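Local coordinates for virulence sensor protein BvgS (PDB 6ZJ8), which is a sensor histidine kinase of Bordetella pertussis virulence control, whose PAS domain probably takes part in passing signals on to the kinase, at residues 38-41 with 45-48; 51-56 with 62-67. All coordinates share one frame; numbering follows the deposited sequence.

Contact 1: 38-41 with 45-48; sequences YVRD and RMLL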
ATOM      1  N   TYR A  38      -1.359   2.414   3.407  1.00 56.34           N
ATOM      2  CA  TYR A  38      -0.756   2.033   4.674  1.00 57.21           C
ATOM      3  C   TYR A  38      -0.222   3.279   5.365  1.00 63.14           C
ATOM      4  O   TYR A  38      -0.137   4.359   4.775  1.00 58.90           O
ATOM      5  CB  TYR A  38       0.378   1.022   4.474  1.00 57.54           C
ATOM      6  CG  TYR A  38       1.465   1.533   3.554  1.00 58.40           C
ATOM      7  CD1 TYR A  38       2.522   2.291   4.045  1.00 59.25           C
ATOM      8  CD2 TYR A  38       1.427   1.271   2.192  1.00 57.33           C
ATOM      9  CE1 TYR A  38       3.515   2.766   3.201  1.00 59.87           C
ATOM     10  CE2 TYR A  38       2.412   1.741   1.343  1.00 57.78           C
ATOM     11  CZ  TYR A  38       3.450   2.490   1.851  1.00 59.03           C
ATOM     12  OH  TYR A  38       4.428   2.956   1.002  1.00 60.34           O
ATOM     13  N   VAL A  39       0.140   3.113   6.634  1.00 60.13           N
ATOM     14  CA  VAL A  39       0.815   4.146   7.408  1.00 66.36           C
ATOM     15  C   VAL A  39       1.973   3.495   8.149  1.00 68.36           C
ATOM     16  O   VAL A  39       1.776   2.517   8.877  1.00 68.29           O
ATOM     17  CB  VAL A  39      -0.135   4.847   8.395  1.00 67.10           C
ATOM     18  CG1 VAL A  39       0.628   5.862   9.225  1.00 70.02           C
ATOM     19  CG2 VAL A  39      -1.275   5.512   7.644  1.00 66.35           C
ATOM     20  N   ARG A  40       3.172   4.039   7.965  1.00 66.20           N
ATOM     21  CA  ARG A  40       4.389   3.509   8.564  1.00 68.08           C
ATOM     22  C   ARG A  40       5.068   4.611   9.363  1.00 71.14           C
ATOM     23  O   ARG A  40       5.256   5.722   8.858  1.00 71.76           O
ATOM     24  CB  ARG A  40       5.324   2.961   7.482  1.00 67.74           C
ATOM     25  CG  ARG A  40       6.685   2.534   7.985  1.00 70.80           C
ATOM     26  CD  ARG A  40       7.343   1.541   7.039  1.00 75.62           C
ATOM     27  NE  ARG A  40       7.354   1.996   5.651  1.00 68.97           N
ATOM     28  CZ  ARG A  40       8.083   1.437   4.689  1.00 67.78           C
ATOM     29  NH1 ARG A  40       8.872   0.404   4.959  1.00 67.83           N
ATOM     30  NH2 ARG A  40       8.030   1.912   3.453  1.00 66.76           N
ATOM     31  N   ASP A  41       5.431   4.305  10.607  1.00 74.31           N
ATOM     32  CA  ASP A  41       6.025   5.304  11.481  1.00 77.73           C
ATOM     33  C   ASP A  41       7.483   5.548  11.090  1.00 79.61           C
ATOM     34  O   ASP A  41       8.001   4.988  10.121  1.00 78.94           O
ATOM     35  CB  ASP A  41       5.902   4.877  12.944  1.00 79.44           C
ATOM     36  CG  ASP A  41       6.779   3.685  13.293  1.00 81.52           C
ATOM     37  OD1 ASP A  41       7.474   3.154  12.402  1.00 80.33           O
ATOM     38  OD2 ASP A  41       6.771   3.279  14.472  1.00 83.91           O
ATOM     39  N   ARG A  45       7.729   0.809  11.584  1.00 77.29           N
ATOM     40  CA  ARG A  45       6.637  -0.058  12.002  1.00 74.14           C
ATOM     41  C   ARG A  45       5.338   0.334  11.310  1.00 70.82           C
ATOM     42  O   ARG A  45       5.029   1.520  11.156  1.00 71.15           O
ATOM     43  CB  ARG A  45       6.461   0.001  13.521  1.00 75.73           C
ATOM     44  CG  ARG A  45       7.527  -0.767  14.289  1.00 78.81           C
ATOM     45  CD  ARG A  45       7.418  -0.553  15.792  1.00 88.92           C
ATOM     46  NE  ARG A  45       7.670   0.835  16.166  1.00100.08           N
ATOM     47  CZ  ARG A  45       7.910   1.247  17.407  1.00108.66           C
ATOM     48  NH1 ARG A  45       8.125   2.534  17.644  1.00102.09           N
ATOM     49  NH2 ARG A  45       7.946   0.379  18.410  1.00110.30           N
ATOM     50  N   MET A  46       4.574  -0.675  10.898  1.00 67.86           N
ATOM     51  CA  MET A  46       3.325  -0.460  10.177  1.00 65.44           C
ATOM     52  C   MET A  46       2.192  -0.217  11.169  1.00 64.71           C
ATOM     53  O   MET A  46       1.896  -1.076  12.008  1.00 63.35           O
ATOM     54  CB  MET A  46       3.018  -1.664   9.288  1.00 65.64           C
ATOM     55  CG  MET A  46       3.992  -1.839   8.131  1.00 67.89           C
ATOM     56  SD  MET A  46       3.657  -0.719   6.759  1.00 63.44           S
ATOM     57  CE  MET A  46       2.269  -1.546   5.995  1.00 59.79           C
ATOM     58  N   LEU A  47       1.557   0.949  11.066  1.00 64.40           N
ATOM     59  CA  LEU A  47       0.466   1.325  11.956  1.00 64.55           C
ATOM     60  C   LEU A  47      -0.909   1.021  11.385  1.00 63.33           C
ATOM     61  O   LEU A  47      -1.828   0.705  12.146  1.00 63.50           O
ATOM     62  CB  LEU A  47       0.540   2.820  12.274  1.00 66.30           C
ATOM     63  CG  LEU A  47       1.891   3.314  12.784  1.00 69.37           C
ATOM     64  CD1 LEU A  47       1.821   4.799  13.081  1.00 74.01           C
ATOM     65  CD2 LEU A  47       2.314   2.530  14.013  1.00 70.70           C
ATOM     66  N   LEU A  48      -1.071   1.114  10.070  1.00 62.23           N
ATOM     67  CA  LEU A  48      -2.369   0.915   9.448  1.00 61.15           C
ATOM     68  C   LEU A  48      -2.167   0.378   8.042  1.00 59.62           C
ATOM     69  O   LEU A  48      -1.189   0.709   7.366  1.00 59.04           O
ATOM     70  CB  LEU A  48      -3.173   2.221   9.410  1.00 61.63           C
ATOM     71  CG  LEU A  48      -4.564   2.166   8.777  1.00 60.16           C
ATOM     72  CD1 LEU A  48      -5.502   3.125   9.490  1.00 61.36           C
ATOM     73  CD2 LEU A  48      -4.514   2.500   7.292  1.00 58.80           C
TER
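V39 faces both L47 and L48 in a classic beta bulge, set in the antiparallel hairpin that opens the PAS sheet. Backbone bonds come first. V39 O accepts from L47 N at 2.7 Å and, weakly, from L48 N at 3.4 Å, so one carbonyl serves two successive amides. V39 N returns a bond of 2.8 Å to L48 O, and beyond the bulge D41 N reaches R45 O at 2.9 Å.

Apolar contacts lie on both faces. V39 and L48 share one, CB to CB at 4.1 Å, where M26 and L29 of helix 17-31 also pack on L48. On the other, the M46 chain folds at chi2 and chi3, which brings its methyl CE to 3.5 Å from Y38 CB. Its SD sits 5.0 Å from the centroid of the Y38 ring, an oblique Met-aromatic contact.

Charge closes the turn end. With D41 CG lodged between its own backbone N and carbonyl carbon (chi1 70°), the carboxylate turns to R45. D41 OD1 also faces R45 N, but that bond is modelled too short to be relied on. The salt bridge is clearer: D41 OD2 takes R45 NE at 3.1 Å through its syn lone pair, 18° out of the guanidinium plane.

Contact 2: 51-56 with 62-67; sequences DAYLDT and DAVLGK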
ATOM      1  N   ASP A  51      -7.718  -3.290   3.603  1.00 55.55           N
ATOM      2  CA  ASP A  51      -7.862  -4.645   3.082  1.00 58.27           C
ATOM      3  C   ASP A  51      -7.312  -4.772   1.669  1.00 66.35           C
ATOM      4  O   ASP A  51      -6.906  -5.866   1.263  1.00 63.43           O
ATOM      5  CB  ASP A  51      -9.330  -5.061   3.111  1.00 59.69           C
ATOM      6  CG  ASP A  51      -9.867  -5.204   4.517  1.00 58.33           C
ATOM      7  OD1 ASP A  51      -9.063  -5.169   5.474  1.00 58.44           O
ATOM      8  OD2 ASP A  51     -11.097  -5.352   4.662  1.00 59.04           O
ATOM      9  N   ALA A  52      -7.299  -3.681   0.901  1.00 59.40           N
ATOM     10  CA  ALA A  52      -6.666  -3.724  -0.414  1.00 55.43           C
ATOM     11  C   ALA A  52      -5.185  -4.042  -0.280  1.00 53.00           C
ATOM     12  O   ALA A  52      -4.629  -4.817  -1.068  1.00 55.43           O
ATOM     13  CB  ALA A  52      -6.868  -2.396  -1.140  1.00 54.42           C
ATOM     14  N   TYR A  53      -4.530  -3.455   0.724  1.00 64.23           N
ATOM     15  CA  TYR A  53      -3.149  -3.800   1.033  1.00 64.09           C
ATOM     16  C   TYR A  53      -3.036  -5.267   1.433  1.00 62.13           C
ATOM     17  O   TYR A  53      -2.299  -6.044   0.812  1.00 54.31           O
ATOM     18  CB  TYR A  53      -2.642  -2.888   2.154  1.00 56.61           C
ATOM     19  CG  TYR A  53      -1.177  -3.044   2.476  1.00 56.49           C
ATOM     20  CD1 TYR A  53      -0.711  -4.154   3.164  1.00 56.01           C
ATOM     21  CD2 TYR A  53      -0.260  -2.072   2.105  1.00 55.28           C
ATOM     22  CE1 TYR A  53       0.628  -4.299   3.457  1.00 57.84           C
ATOM     23  CE2 TYR A  53       1.081  -2.208   2.396  1.00 55.80           C
ATOM     24  CZ  TYR A  53       1.520  -3.322   3.072  1.00 57.02           C
ATOM     25  OH  TYR A  53       2.855  -3.458   3.367  1.00 58.96           O
ATOM     26  N   LEU A  54      -3.780  -5.665   2.467  1.00 55.20           N
ATOM     27  CA  LEU A  54      -3.626  -7.003   3.031  1.00 52.93           C
ATOM     28  C   LEU A  54      -3.987  -8.086   2.022  1.00 61.92           C
ATOM     29  O   LEU A  54      -3.310  -9.118   1.943  1.00 53.36           O
ATOM     30  CB  LEU A  54      -4.490  -7.135   4.285  1.00 56.12           C
ATOM     31  CG  LEU A  54      -4.153  -6.157   5.412  1.00 56.50           C
ATOM     32  CD1 LEU A  54      -5.175  -6.245   6.534  1.00 57.67           C
ATOM     33  CD2 LEU A  54      -2.745  -6.431   5.933  1.00 58.18           C
ATOM     34  N   ASP A  55      -5.054  -7.879   1.247  1.00 53.80           N
ATOM     35  CA  ASP A  55      -5.521  -8.921   0.339  1.00 54.97           C
ATOM     36  C   ASP A  55      -4.623  -9.078  -0.883  1.00 53.95           C
ATOM     37  O   ASP A  55      -4.644 -10.138  -1.516  1.00 54.65           O
ATOM     38  CB  ASP A  55      -6.956  -8.631  -0.101  1.00 55.94           C
ATOM     39  CG  ASP A  55      -7.973  -8.910   0.994  1.00 57.53           C
ATOM     40  OD1 ASP A  55      -7.569  -9.348   2.092  1.00 58.41           O
ATOM     41  OD2 ASP A  55      -9.180  -8.693   0.756  1.00 58.54           O
ATOM     42  N   THR A  56      -3.844  -8.054  -1.233  1.00 54.41           N
ATOM     43  CA  THR A  56      -2.836  -8.229  -2.272  1.00 52.50           C
ATOM     44  C   THR A  56      -1.952  -9.430  -1.969  1.00 56.34           C
ATOM     45  O   THR A  56      -1.553 -10.169  -2.878  1.00 52.88           O
ATOM     46  CB  THR A  56      -1.980  -6.967  -2.395  1.00 54.76           C
ATOM     47  OG1 THR A  56      -2.784  -5.884  -2.877  1.00 53.50           O
ATOM     48  CG2 THR A  56      -0.803  -7.201  -3.346  1.00 53.44           C
ATOM     49  N   ASP A  62      -3.008  -9.024  11.644  1.00 78.34           N
ATOM     50  CA  ASP A  62      -2.151  -9.500  12.725  1.00 86.80           C
ATOM     51  C   ASP A  62      -0.740  -9.820  12.254  1.00 81.55           C
ATOM     52  O   ASP A  62       0.182  -9.857  13.077  1.00 79.08           O
ATOM     53  CB  ASP A  62      -2.765 -10.738  13.381  1.00106.63           C
ATOM     54  CG  ASP A  62      -3.911 -10.396  14.312  1.00115.83           C
ATOM     55  OD1 ASP A  62      -3.857  -9.327  14.956  1.00109.37           O
ATOM     56  OD2 ASP A  62      -4.864 -11.198  14.399  1.00110.16           O
ATOM     57  N   ALA A  63      -0.546 -10.053  10.960  1.00 84.14           N
ATOM     58  CA  ALA A  63       0.769 -10.366  10.420  1.00 82.23           C
ATOM     59  C   ALA A  63       1.557  -9.128  10.011  1.00 76.82           C
ATOM     60  O   ALA A  63       2.714  -9.262   9.600  1.00 75.71           O
ATOM     61  CB  ALA A  63       0.633 -11.299   9.212  1.00 81.43           C
ATOM     62  N   VAL A  64       0.974  -7.934  10.122  1.00 75.87           N
ATOM     63  CA  VAL A  64       1.593  -6.730   9.581  1.00 73.29           C
ATOM     64  C   VAL A  64       1.709  -5.644  10.641  1.00 72.19           C
ATOM     65  O   VAL A  64       2.777  -5.044  10.812  1.00 71.18           O
ATOM     66  CB  VAL A  64       0.799  -6.210   8.367  1.00 70.89           C
ATOM     67  CG1 VAL A  64       1.460  -4.965   7.803  1.00 68.64           C
ATOM     68  CG2 VAL A  64       0.678  -7.296   7.312  1.00 70.01           C
ATOM     69  N   LEU A  65       0.614  -5.369  11.347  1.00 69.25           N
ATOM     70  CA  LEU A  65       0.597  -4.265  12.297  1.00 66.44           C
ATOM     71  C   LEU A  65       1.665  -4.458  13.366  1.00 66.72           C
ATOM     72  O   LEU A  65       1.811  -5.546  13.930  1.00 66.59           O
ATOM     73  CB  LEU A  65      -0.782  -4.150  12.946  1.00 66.27           C
ATOM     74  CG  LEU A  65      -1.949  -3.848  12.005  1.00 65.93           C
ATOM     75  CD1 LEU A  65      -3.257  -3.937  12.764  1.00 65.26           C
ATOM     76  CD2 LEU A  65      -1.805  -2.477  11.356  1.00 63.13           C
ATOM     77  N   GLY A  66       2.407  -3.388  13.645  1.00 66.81           N
ATOM     78  CA  GLY A  66       3.481  -3.427  14.612  1.00 67.90           C
ATOM     79  C   GLY A  66       4.772  -4.033  14.109  1.00 69.85           C
ATOM     80  O   GLY A  66       5.735  -4.119  14.880  1.00 71.51           O
ATOM     81  N   LYS A  67       4.830  -4.441  12.845  1.00 70.06           N
ATOM     82  CA  LYS A  67       5.972  -5.145  12.286  1.00 71.08           C
ATOM     83  C   LYS A  67       6.520  -4.370  11.095  1.00 70.89           C
ATOM     84  O   LYS A  67       5.863  -3.478  10.554  1.00 71.29           O
ATOM     85  CB  LYS A  67       5.571  -6.570  11.893  1.00 71.58           C
ATOM     86  CG  LYS A  67       5.160  -7.395  13.104  1.00 71.97           C
ATOM     87  CD  LYS A  67       4.240  -8.546  12.757  1.00 72.88           C
ATOM     88  CE  LYS A  67       3.829  -9.292  14.021  1.00 75.23           C
ATOM     89  NZ  LYS A  67       2.917 -10.431  13.736  1.00 79.87           N
TER
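A52 O, in the helix that brings Y53 and L54 up to V64, is held by two groups of T56: the hydroxyl OG1 at 2.8 Å, almost straight on to the carbonyl (C=O...O angle 161°), and more weakly the amide N at 3.3 Å. The hydroxyl is thereby folded back onto its own helix one turn earlier. At the start of this helix, N50 OD1 accepts a hydrogen bond from Y53 N.

The opposing segment is shaped by its own bonds. V64 to K67 form a type II beta turn closed by K67 N to V64 O at 3.0 Å, with G66 in the positive-phi position. The lysine chain then runs extended back past the turn, and K67 NZ meets D62 O at 2.9 Å in the carbonyl plane, tying the far end of the turn to the 3-10 segment before it.

What crosses between 51-56 and 62-67 is purely apolar, and V64 does all the touching from its side. The two methyls of V64 divide the work: CG2, anti to the carbonyl carbon, meets L54 CD2 at 3.8 Å, while CG1, anti to the backbone N (chi1 -179°), comes obliquely to the Y53 ring, 4.5 Å from Y53 CE1. The L54 and V64 side chains lie askew to one another, and CD2 is the leucine atom that touches.

All three residues are buried. M84 of helix 79-87 packs on Y53 and V64, C49 of strand 46-49 on L54 and V64, and the Y53 ring meets that of W135 with planes about 50° apart. A short helix packed beside the antiparallel sheet, with the loop after it running along the sheet's edge strand and turning one valine inward, fits the PAS fold.

Overall arrangement
Contact 1 closes along the chain before contact 2 opens, and their centres lie about 10 Å apart. M46 joins them. Because it pairs with R40 without backbone bonds, its own N and O point the other way, to the turn of 62-67: M46 O lies 2.9 Å from G66 N and M46 N 3.1 Å from K67 O, both probable hydrogen bonds. The turn therefore runs along the outer edge of strand 46-49. On the sheet face, M46 CE also packs 3.3 Å from Y53 OH, so the hairpin meets the helix of contact 2 as well. The hairpin supplies edge strand 46-49 and its neighbour 37-41 in the five-stranded PAS sheet, and contact 2 packs against that edge strand.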